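Local coordinates for protease (Helicobacter pylori, PDB 5EUF), which probably acts as a zinc-dependent M16-family peptidase that cleaves the cytoplasmic domain of human junctional adhesion molecule A, weakening the gastric epithelial barrier, at residues B[332-337]-B[405-410]; B[340-345]-B[397-402]; B[256-259]-B[265-268]; B[325-330]-B[412-417]. One frame throughout, in Å; residues are numbered along the deposited sequence.

In the fold
Going from the N terminus, contact 3 closes first, over a short loop joining the end of strand 251-258 to helix 266-276. The other three open in turn from helix 323-338 onward and close in reverse order: 325-330 opens contact 4, 332-337 contact 1 and 340-345 contact 2, then 397-402, 405-410 and 412-417 close contacts 2, 1 and 4. Contact 2 is thus enclosed by contact 1 and contact 1 by contact 4. Contacts 1 and 2 pack helix 323-338 and the link after it on the end of helix 396-406 and on that helix; contact 4 sets helix 323-338 on strand 412-418. Asp265 of contact 3 forms a salt bridge with Arg401 and a hydrogen bond with Tyr406 OH.

Contact 1: residues B[332-337]-B[405-410]; sequences ALLEKL and EYFKDT
Phe407 has its CG anti to the carbonyl carbon (chi1 -62°), which sends the ring toward helix 323-338, while in Leu337 a CG anti to the backbone N (chi1 166°) together with a chi2 of 63° turns CD2 toward that ring. The two belong to the helical layer on the five-stranded sheet of this M16-family peptidase. Phe407 is the first residue beyond helix 396-406 and the centre of an inverse gamma turn, so the ring leaves the chain just where it turns away toward strand 412-418.

Leu337 CD2 arrives at the ring's edge, close to its plane, 4.1 Å from Phe407 CE2. Leu334, three residues earlier on the same helical side, adds a second methyl at a slant, its CD2 4.4 Å from Phe407 CD2. Both leucines also touch helix 266-276, and Phe311 meets the Phe407 ring edge-to-face, so the aromatic group sits in a buried apolar cluster between helices and sheet.

Two lysines bond to backbone carbonyls near the turn. Phe407 O accepts a hydrogen bond from Lys338 NZ, and the Lys408 side chain folds back toward the helix end, where its NZ donates a hydrogen bond to Glu405 O, 3.1 Å long and tilted 33° from that carbonyl's plane.

Contact 2: residues B[340-345]-B[397-402]; sequences GEITQA and SDLVRV
No flat group enters the seam where Gly340 and Ile342 meet Val400 and Leu399; a planar group on this helix, the Arg401 guanidinium, lies aside from the seam and is engaged by Asp398 of its own helix and by Asp265. Asp398 O lies 3.8 Å above one face of the Arg401 guanidinium, displaced toward the rim. At the edge and in the guanidinium plane, Arg401 NH1 forms a salt bridge to Asp398 OD1 at 2.7 Å, approaching the carboxylate oxygen on its anti side with an N-H...O angle of 162°. Arg401 NH2 pairs with Asp265, so the cation links helix 396-406 to the start of the segment 265-268.

The seam itself is apolar. Gly340, with a positive phi of 94°, brings bare backbone against the helix, and its CA rests 3.7 Å from Val400 CG2, with CG1 of the same valine close by. Ile342 runs past Val400 in the opposite direction and crosses Leu399 at roughly a right angle. The tip does the touching: Ile342 CD1 is 3.9 Å from Leu399 CB and the same distance from Val400 CG2. Leu337 of helix 323-338 also packs on Ile342.

Gly340 ends helix 323-338 in a Schellman motif and Thr343 is the N-cap of helix 344-361, making this a capped helix-to-helix connection packed on a third helix.

Contact 3: residues B[256-259]-B[265-268]; sequences YKVP and DQVA
Gln266 reaches strand 251-258 with its amide, closing on Val258 and Pro259. Its CB leaves the backbone neither toward nor away from the strand. CG stands beside the backbone N, anti to the carbonyl carbon (chi1 -70°), and a bend at the next bond (chi2 -60°) swings the amide across to the strand's end. CD comes within 4.2 Å of Pro259 O.

The amide nitrogen makes the nearest approaches. NE2 lies 3.7 Å from Val258 CG1, the Val258 and Gln266 side chains crossing obliquely, and 4.1 Å from Pro259 CB on the proline ring. Gln266 NE2 donates a hydrogen bond to Ala260 O, one residue further along the chain, and lies 2.9 Å from Pro259 O. OE1, at the other branch of the amide, receives a weak hydrogen bond from Asn302 ND2. Both branches of this buried polar tip therefore have partners, which probably limits rotation of the amide, though the bond at OE1 is weak.

Asp265, just before Gln266, has its carboxylate held by a salt bridge to Arg401 and a hydrogen bond with the Tyr406 hydroxyl. A zinc ion lies about 7 Å from the Gln266 side chain, but the contact is away from the metal site of His53 and Glu133.

What results is a short strand-to-helix connection: a loop carries the chain from an inner strand of the five-stranded sheet into helix 266-276, and a glutamine on the helix reaches back to the backbone where the strand ends.

Contact 4: residues B[325-330]-B[412-417]; sequences ALQKEI and STTVFL
Gln327 OE1 is the polar atom nearest to the strand, 3.5 Å from Phe416 CZ and 4.1 Å from Phe416 CE1. It meets the ring at its edge and in its plane, with the amide and ring planes 66° apart. In this position the partly negative oxygen faces the weakly positive hydrogens of the ring rim, which is probably mildly favourable. The amide nitrogen goes the other way along the strand: NE2 stands 4.0 Å from Thr414 OG1, a van der Waals neighbour at that separation.

The glutamine gets there by stretching. With chi1 at -174° its CG lies anti to the backbone N, and the chain continues extended beyond CG, a shape that lets one residue of the helix meet two of the strand, crossing both Thr414 and Phe416 at about a right angle. Phe416 contributes by leaning its ring toward the helix although its CB does not point there.

Strand 412-418 lies between strands 238-243 and 251-258 in the five-stranded sheet, and its side chains alternate. Thr414 and Phe416 serve the side of helix 323-338, while Thr413 and Val415 pack on helix 142-154; Ile330, one turn along from Gln327, bridges from helix 323-338 to Leu254 of the neighbouring strand and to helix 284-289.

Contact 1: residues B[332-337]-B[405-410]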
# COMPACT_ATOMS: atom_id res chain seq x y z
N ALA B 332 -15.20 -21.59 15.84
CA ALA B 332 -16.17 -22.57 16.32
C ALA B 332 -17.48 -21.91 16.74
O ALA B 332 -18.56 -22.49 16.60
CB ALA B 332 -15.58 -23.36 17.48
N LEU B 333 -17.38 -20.69 17.28
CA LEU B 333 -18.56 -19.91 17.61
C LEU B 333 -19.29 -19.47 16.34
O LEU B 333 -20.51 -19.57 16.25
CB LEU B 333 -18.19 -18.69 18.46
CG LEU B 333 -17.77 -18.96 19.90
CD1 LEU B 333 -17.51 -17.66 20.64
CD2 LEU B 333 -18.84 -19.78 20.62
N LEU B 334 -18.52 -18.97 15.38
CA LEU B 334 -19.07 -18.50 14.11
C LEU B 334 -19.74 -19.63 13.34
O LEU B 334 -20.75 -19.42 12.67
CB LEU B 334 -17.98 -17.85 13.26
CG LEU B 334 -17.33 -16.60 13.85
CD1 LEU B 334 -16.43 -15.93 12.83
CD2 LEU B 334 -18.38 -15.64 14.38
N GLU B 335 -19.16 -20.83 13.42
CA GLU B 335 -19.76 -22.00 12.79
C GLU B 335 -21.06 -22.34 13.51
O GLU B 335 -22.07 -22.63 12.88
CB GLU B 335 -18.80 -23.19 12.81
CG GLU B 335 -17.58 -23.02 11.91
CD GLU B 335 -16.54 -24.11 12.11
OE1 GLU B 335 -15.53 -24.12 11.38
OE2 GLU B 335 -16.74 -24.96 13.00
N LYS B 336 -21.02 -22.29 14.84
CA LYS B 336 -22.20 -22.48 15.67
C LYS B 336 -23.25 -21.42 15.34
O LYS B 336 -24.45 -21.71 15.27
CB LYS B 336 -21.84 -22.43 17.15
CG LYS B 336 -23.03 -22.41 18.08
CD LYS B 336 -22.63 -22.02 19.50
CE LYS B 336 -23.86 -21.84 20.39
NZ LYS B 336 -23.52 -21.25 21.71
N LEU B 337 -22.80 -20.19 15.14
CA LEU B 337 -23.67 -19.09 14.74
C LEU B 337 -24.28 -19.35 13.36
O LEU B 337 -25.49 -19.25 13.18
CB LEU B 337 -22.90 -17.77 14.73
CG LEU B 337 -23.58 -16.60 14.01
CD1 LEU B 337 -24.89 -16.22 14.68
CD2 LEU B 337 -22.65 -15.39 13.95
N GLU B 405 -23.29 -14.82 5.11
CA GLU B 405 -23.00 -14.03 3.93
C GLU B 405 -21.57 -13.50 3.93
O GLU B 405 -20.88 -13.53 2.92
CB GLU B 405 -23.98 -12.86 3.82
CG GLU B 405 -23.76 -11.98 2.60
CD GLU B 405 -24.24 -12.63 1.31
OE1 GLU B 405 -24.98 -13.63 1.39
OE2 GLU B 405 -23.88 -12.13 0.23
N TYR B 406 -21.13 -13.01 5.09
CA TYR B 406 -19.86 -12.30 5.16
C TYR B 406 -18.79 -13.03 5.97
O TYR B 406 -17.60 -12.78 5.79
CB TYR B 406 -20.09 -10.90 5.75
CG TYR B 406 -21.18 -10.12 5.05
CD1 TYR B 406 -21.03 -9.71 3.73
CD2 TYR B 406 -22.36 -9.80 5.71
CE1 TYR B 406 -22.03 -9.00 3.09
CE2 TYR B 406 -23.36 -9.09 5.07
CZ TYR B 406 -23.19 -8.69 3.77
OH TYR B 406 -24.18 -7.98 3.13
N PHE B 407 -19.21 -13.92 6.86
CA PHE B 407 -18.25 -14.62 7.70
C PHE B 407 -17.74 -15.89 7.02
O PHE B 407 -17.82 -16.99 7.57
CB PHE B 407 -18.85 -14.96 9.07
CG PHE B 407 -19.25 -13.75 9.87
CD1 PHE B 407 -18.65 -12.52 9.63
CD2 PHE B 407 -20.21 -13.84 10.86
CE1 PHE B 407 -19.02 -11.40 10.36
CE2 PHE B 407 -20.58 -12.72 11.59
CZ PHE B 407 -19.98 -11.50 11.35
N LYS B 408 -17.23 -15.71 5.80
CA LYS B 408 -16.58 -16.78 5.06
C LYS B 408 -15.07 -16.59 5.09
O LYS B 408 -14.59 -15.46 5.10
CB LYS B 408 -17.08 -16.82 3.61
CG LYS B 408 -18.57 -17.07 3.47
CD LYS B 408 -18.94 -17.47 2.05
CE LYS B 408 -19.72 -16.38 1.33
NZ LYS B 408 -18.92 -15.14 1.15
N ASP B 409 -14.33 -17.69 5.10
CA ASP B 409 -12.87 -17.63 5.16
C ASP B 409 -12.27 -16.86 3.97
O ASP B 409 -11.22 -16.23 4.10
CB ASP B 409 -12.28 -19.04 5.22
CG ASP B 409 -12.96 -20.00 4.27
OD1 ASP B 409 -13.49 -19.55 3.24
OD2 ASP B 409 -12.97 -21.22 4.56
N THR B 410 -12.95 -16.91 2.83
CA THR B 410 -12.49 -16.23 1.63
C THR B 410 -12.48 -14.71 1.77
O THR B 410 -11.91 -14.00 0.95
CB THR B 410 -13.35 -16.62 0.41
OG1 THR B 410 -14.71 -16.27 0.65
CG2 THR B 410 -13.24 -18.11 0.13

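Contact 2: residues B[340-345]-B[397-402]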
# COMPACT_ATOMS: atom_id res chain seq x y z
N GLY B 340 -27.20 -21.32 12.85
CA GLY B 340 -28.46 -20.68 13.20
C GLY B 340 -28.84 -20.84 14.65
O GLY B 340 -30.01 -20.72 15.01
N GLU B 341 -27.85 -21.10 15.50
CA GLU B 341 -28.10 -21.32 16.92
C GLU B 341 -28.14 -20.02 17.70
O GLU B 341 -27.23 -19.71 18.47
CB GLU B 341 -27.05 -22.26 17.51
CG GLU B 341 -27.13 -23.68 16.97
CD GLU B 341 -26.22 -24.64 17.72
OE1 GLU B 341 -26.11 -25.81 17.29
OE2 GLU B 341 -25.63 -24.23 18.74
N ILE B 342 -29.21 -19.25 17.50
CA ILE B 342 -29.49 -18.07 18.32
C ILE B 342 -30.86 -18.20 18.96
O ILE B 342 -31.87 -18.32 18.26
CB ILE B 342 -29.45 -16.78 17.50
CG1 ILE B 342 -28.24 -16.75 16.57
CG2 ILE B 342 -29.45 -15.57 18.43
CD1 ILE B 342 -28.24 -15.56 15.63
N THR B 343 -30.90 -18.18 20.29
CA THR B 343 -32.17 -18.31 21.00
C THR B 343 -33.03 -17.07 20.83
O THR B 343 -32.51 -15.97 20.62
CB THR B 343 -31.95 -18.55 22.50
OG1 THR B 343 -31.61 -17.32 23.14
CG2 THR B 343 -30.85 -19.58 22.73
N GLN B 344 -34.34 -17.25 20.93
CA GLN B 344 -35.26 -16.12 20.90
C GLN B 344 -34.99 -15.20 22.08
O GLN B 344 -35.13 -13.98 21.98
CB GLN B 344 -36.71 -16.60 20.91
CG GLN B 344 -37.21 -17.04 19.55
CD GLN B 344 -37.25 -15.90 18.54
OE1 GLN B 344 -37.61 -14.78 18.88
NE2 GLN B 344 -36.86 -16.19 17.30
N ALA B 345 -34.58 -15.79 23.20
CA ALA B 345 -34.21 -15.03 24.39
C ALA B 345 -32.99 -14.14 24.13
O ALA B 345 -32.96 -12.99 24.56
CB ALA B 345 -33.94 -15.97 25.56
N SER B 397 -33.19 -15.03 11.80
CA SER B 397 -32.84 -15.40 10.43
C SER B 397 -32.02 -14.30 9.75
O SER B 397 -31.11 -14.60 8.98
CB SER B 397 -34.10 -15.69 9.62
OG SER B 397 -34.98 -14.59 9.62
N ASP B 398 -32.34 -13.05 10.04
CA ASP B 398 -31.59 -11.92 9.48
C ASP B 398 -30.15 -11.95 9.98
O ASP B 398 -29.22 -11.73 9.21
CB ASP B 398 -32.25 -10.59 9.85
CG ASP B 398 -33.58 -10.38 9.15
OD1 ASP B 398 -33.74 -10.87 8.01
OD2 ASP B 398 -34.47 -9.73 9.74
N LEU B 399 -29.98 -12.23 11.26
CA LEU B 399 -28.65 -12.32 11.86
C LEU B 399 -27.86 -13.48 11.27
O LEU B 399 -26.65 -13.38 11.08
CB LEU B 399 -28.76 -12.46 13.38
CG LEU B 399 -28.97 -11.20 14.21
CD1 LEU B 399 -30.31 -10.53 13.91
CD2 LEU B 399 -28.87 -11.53 15.69
N VAL B 400 -28.54 -14.59 10.99
CA VAL B 400 -27.88 -15.79 10.48
C VAL B 400 -27.57 -15.67 8.99
O VAL B 400 -26.54 -16.15 8.52
CB VAL B 400 -28.74 -17.05 10.74
CG1 VAL B 400 -28.05 -18.29 10.21
CG2 VAL B 400 -29.03 -17.19 12.22
N ARG B 401 -28.46 -15.02 8.24
CA ARG B 401 -28.22 -14.75 6.83
C ARG B 401 -26.97 -13.89 6.65
O ARG B 401 -26.09 -14.22 5.86
CB ARG B 401 -29.42 -14.04 6.18
CG ARG B 401 -29.17 -13.62 4.74
CD ARG B 401 -30.20 -12.62 4.24
NE ARG B 401 -30.03 -11.29 4.84
CZ ARG B 401 -30.84 -10.77 5.76
NH1 ARG B 401 -31.89 -11.46 6.19
NH2 ARG B 401 -30.61 -9.56 6.24
N VAL B 402 -26.92 -12.79 7.39
CA VAL B 402 -25.80 -11.86 7.34
C VAL B 402 -24.51 -12.55 7.78
O VAL B 402 -23.44 -12.32 7.21
CB VAL B 402 -26.06 -10.62 8.21
CG1 VAL B 402 -24.83 -9.74 8.29
CG2 VAL B 402 -27.24 -9.84 7.67

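Contact 3: residues B[256-259]-B[265-268]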
# COMPACT_ATOMS: atom_id res chain seq x y z
N TYR B 256 -13.54 -9.95 8.92
CA TYR B 256 -14.24 -10.35 7.71
C TYR B 256 -14.68 -9.11 6.94
O TYR B 256 -15.18 -8.15 7.53
CB TYR B 256 -15.45 -11.23 8.04
CG TYR B 256 -15.08 -12.60 8.58
CD1 TYR B 256 -14.90 -12.81 9.94
CD2 TYR B 256 -14.91 -13.68 7.72
CE1 TYR B 256 -14.56 -14.06 10.44
CE2 TYR B 256 -14.58 -14.93 8.21
CZ TYR B 256 -14.40 -15.12 9.56
OH TYR B 256 -14.07 -16.37 10.04
N LYS B 257 -14.49 -9.13 5.62
CA LYS B 257 -14.91 -8.01 4.78
C LYS B 257 -16.41 -7.82 4.85
O LYS B 257 -17.17 -8.77 5.03
CB LYS B 257 -14.48 -8.23 3.32
CG LYS B 257 -13.00 -7.98 3.08
CD LYS B 257 -12.64 -6.51 3.26
CE LYS B 257 -11.14 -6.29 3.18
NZ LYS B 257 -10.55 -6.84 1.93
N VAL B 258 -16.84 -6.57 4.71
CA VAL B 258 -18.22 -6.21 4.96
C VAL B 258 -18.59 -5.01 4.10
O VAL B 258 -17.73 -4.19 3.77
CB VAL B 258 -18.43 -5.93 6.48
CG1 VAL B 258 -19.10 -4.59 6.74
CG2 VAL B 258 -19.19 -7.08 7.13
N PRO B 259 -19.87 -4.90 3.69
CA PRO B 259 -20.35 -3.83 2.81
C PRO B 259 -20.03 -2.42 3.31
O PRO B 259 -19.66 -2.24 4.47
CB PRO B 259 -21.86 -4.05 2.77
CG PRO B 259 -22.03 -5.50 3.04
CD PRO B 259 -20.95 -5.85 4.02
N ASP B 265 -27.52 -4.23 5.45
CA ASP B 265 -27.09 -5.29 6.36
C ASP B 265 -26.30 -4.75 7.54
O ASP B 265 -25.98 -5.49 8.46
CB ASP B 265 -26.26 -6.33 5.60
CG ASP B 265 -27.12 -7.25 4.76
OD1 ASP B 265 -28.27 -7.52 5.15
OD2 ASP B 265 -26.63 -7.72 3.70
N GLN B 266 -26.00 -3.46 7.51
CA GLN B 266 -25.22 -2.84 8.58
C GLN B 266 -25.92 -2.94 9.93
O GLN B 266 -25.27 -3.09 10.96
CB GLN B 266 -24.92 -1.37 8.26
CG GLN B 266 -23.94 -1.17 7.12
CD GLN B 266 -22.58 -1.80 7.39
OE1 GLN B 266 -22.20 -2.03 8.54
NE2 GLN B 266 -21.84 -2.09 6.32
N VAL B 267 -27.25 -2.85 9.92
CA VAL B 267 -28.01 -2.91 11.16
C VAL B 267 -27.89 -4.29 11.79
O VAL B 267 -27.70 -4.42 13.00
CB VAL B 267 -29.49 -2.56 10.93
CG1 VAL B 267 -30.25 -2.58 12.25
CG2 VAL B 267 -29.62 -1.21 10.26
N ALA B 268 -27.99 -5.33 10.96
CA ALA B 268 -27.84 -6.70 11.44
C ALA B 268 -26.42 -6.95 11.92
O ALA B 268 -26.21 -7.63 12.93
CB ALA B 268 -28.21 -7.68 10.34

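Contact 4: residues B[325-330]-B[412-417]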
# COMPACT_ATOMS: atom_id res chain seq x y z
N ALA B 325 -5.10 -21.07 19.30
CA ALA B 325 -6.15 -21.63 20.15
C ALA B 325 -7.34 -20.68 20.24
O ALA B 325 -8.48 -21.11 20.34
CB ALA B 325 -5.60 -21.94 21.53
N LEU B 326 -7.04 -19.38 20.20
CA LEU B 326 -8.09 -18.36 20.22
C LEU B 326 -8.87 -18.36 18.92
O LEU B 326 -10.09 -18.21 18.92
CB LEU B 326 -7.48 -16.98 20.47
CG LEU B 326 -6.83 -16.75 21.83
CD1 LEU B 326 -6.26 -15.35 21.92
CD2 LEU B 326 -7.83 -17.00 22.95
N GLN B 327 -8.16 -18.52 17.81
CA GLN B 327 -8.79 -18.55 16.49
C GLN B 327 -9.69 -19.77 16.34
O GLN B 327 -10.79 -19.68 15.80
CB GLN B 327 -7.74 -18.53 15.38
CG GLN B 327 -8.35 -18.42 14.00
CD GLN B 327 -7.46 -18.96 12.91
OE1 GLN B 327 -6.43 -19.58 13.19
NE2 GLN B 327 -7.84 -18.74 11.66
N LYS B 328 -9.21 -20.91 16.83
CA LYS B 328 -9.96 -22.15 16.74
C LYS B 328 -11.31 -22.03 17.44
O LYS B 328 -12.29 -22.67 17.04
CB LYS B 328 -9.16 -23.31 17.34
N GLU B 329 -11.36 -21.21 18.49
CA GLU B 329 -12.57 -21.06 19.30
C GLU B 329 -13.56 -20.07 18.70
O GLU B 329 -14.76 -20.37 18.62
CB GLU B 329 -12.20 -20.64 20.72
CG GLU B 329 -11.39 -21.66 21.49
CD GLU B 329 -12.14 -22.97 21.71
OE1 GLU B 329 -13.39 -22.93 21.84
OE2 GLU B 329 -11.49 -24.03 21.75
N ILE B 330 -13.08 -18.90 18.30
CA ILE B 330 -13.97 -17.89 17.71
C ILE B 330 -14.59 -18.40 16.42
O ILE B 330 -15.74 -18.09 16.11
CB ILE B 330 -13.23 -16.56 17.44
CG1 ILE B 330 -11.95 -16.79 16.65
CG2 ILE B 330 -12.91 -15.85 18.75
CD1 ILE B 330 -11.08 -15.56 16.53
N SER B 412 -11.83 -13.57 5.01
CA SER B 412 -11.23 -13.49 6.33
C SER B 412 -9.81 -12.95 6.28
O SER B 412 -9.05 -13.24 5.36
CB SER B 412 -11.23 -14.87 7.00
OG SER B 412 -10.26 -15.72 6.43
N THR B 413 -9.47 -12.15 7.28
CA THR B 413 -8.11 -11.68 7.48
C THR B 413 -7.72 -11.98 8.92
O THR B 413 -8.44 -11.63 9.85
CB THR B 413 -7.99 -10.17 7.20
OG1 THR B 413 -8.42 -9.90 5.86
CG2 THR B 413 -6.54 -9.72 7.37
N THR B 414 -6.57 -12.63 9.09
CA THR B 414 -6.15 -13.07 10.41
C THR B 414 -4.73 -12.63 10.73
O THR B 414 -3.80 -12.90 9.97
CB THR B 414 -6.24 -14.59 10.54
OG1 THR B 414 -7.58 -15.02 10.27
CG2 THR B 414 -5.84 -15.04 11.93
N VAL B 415 -4.55 -11.94 11.85
CA VAL B 415 -3.23 -11.49 12.27
C VAL B 415 -2.90 -11.97 13.68
O VAL B 415 -3.64 -11.71 14.62
CB VAL B 415 -3.11 -9.96 12.21
CG1 VAL B 415 -1.75 -9.51 12.73
CG2 VAL B 415 -3.34 -9.46 10.80
N PHE B 416 -1.78 -12.68 13.81
CA PHE B 416 -1.34 -13.20 15.10
C PHE B 416 -0.27 -12.31 15.73
O PHE B 416 0.62 -11.81 15.03
CB PHE B 416 -0.79 -14.63 14.94
CG PHE B 416 -1.80 -15.62 14.46
CD1 PHE B 416 -3.06 -15.70 15.04
CD2 PHE B 416 -1.50 -16.48 13.42
CE1 PHE B 416 -3.99 -16.62 14.59
CE2 PHE B 416 -2.43 -17.41 12.97
CZ PHE B 416 -3.67 -17.47 13.55
N LEU B 417 -0.36 -12.12 17.04
CA LEU B 417 0.65 -11.34 17.75
C LEU B 417 1.42 -12.23 18.73
O LEU B 417 0.85 -12.74 19.70
CB LEU B 417 -0.00 -10.18 18.49
CG LEU B 417 0.97 -9.11 18.99
CD1 LEU B 417 1.82 -8.59 17.84
CD2 LEU B 417 0.21 -7.97 19.65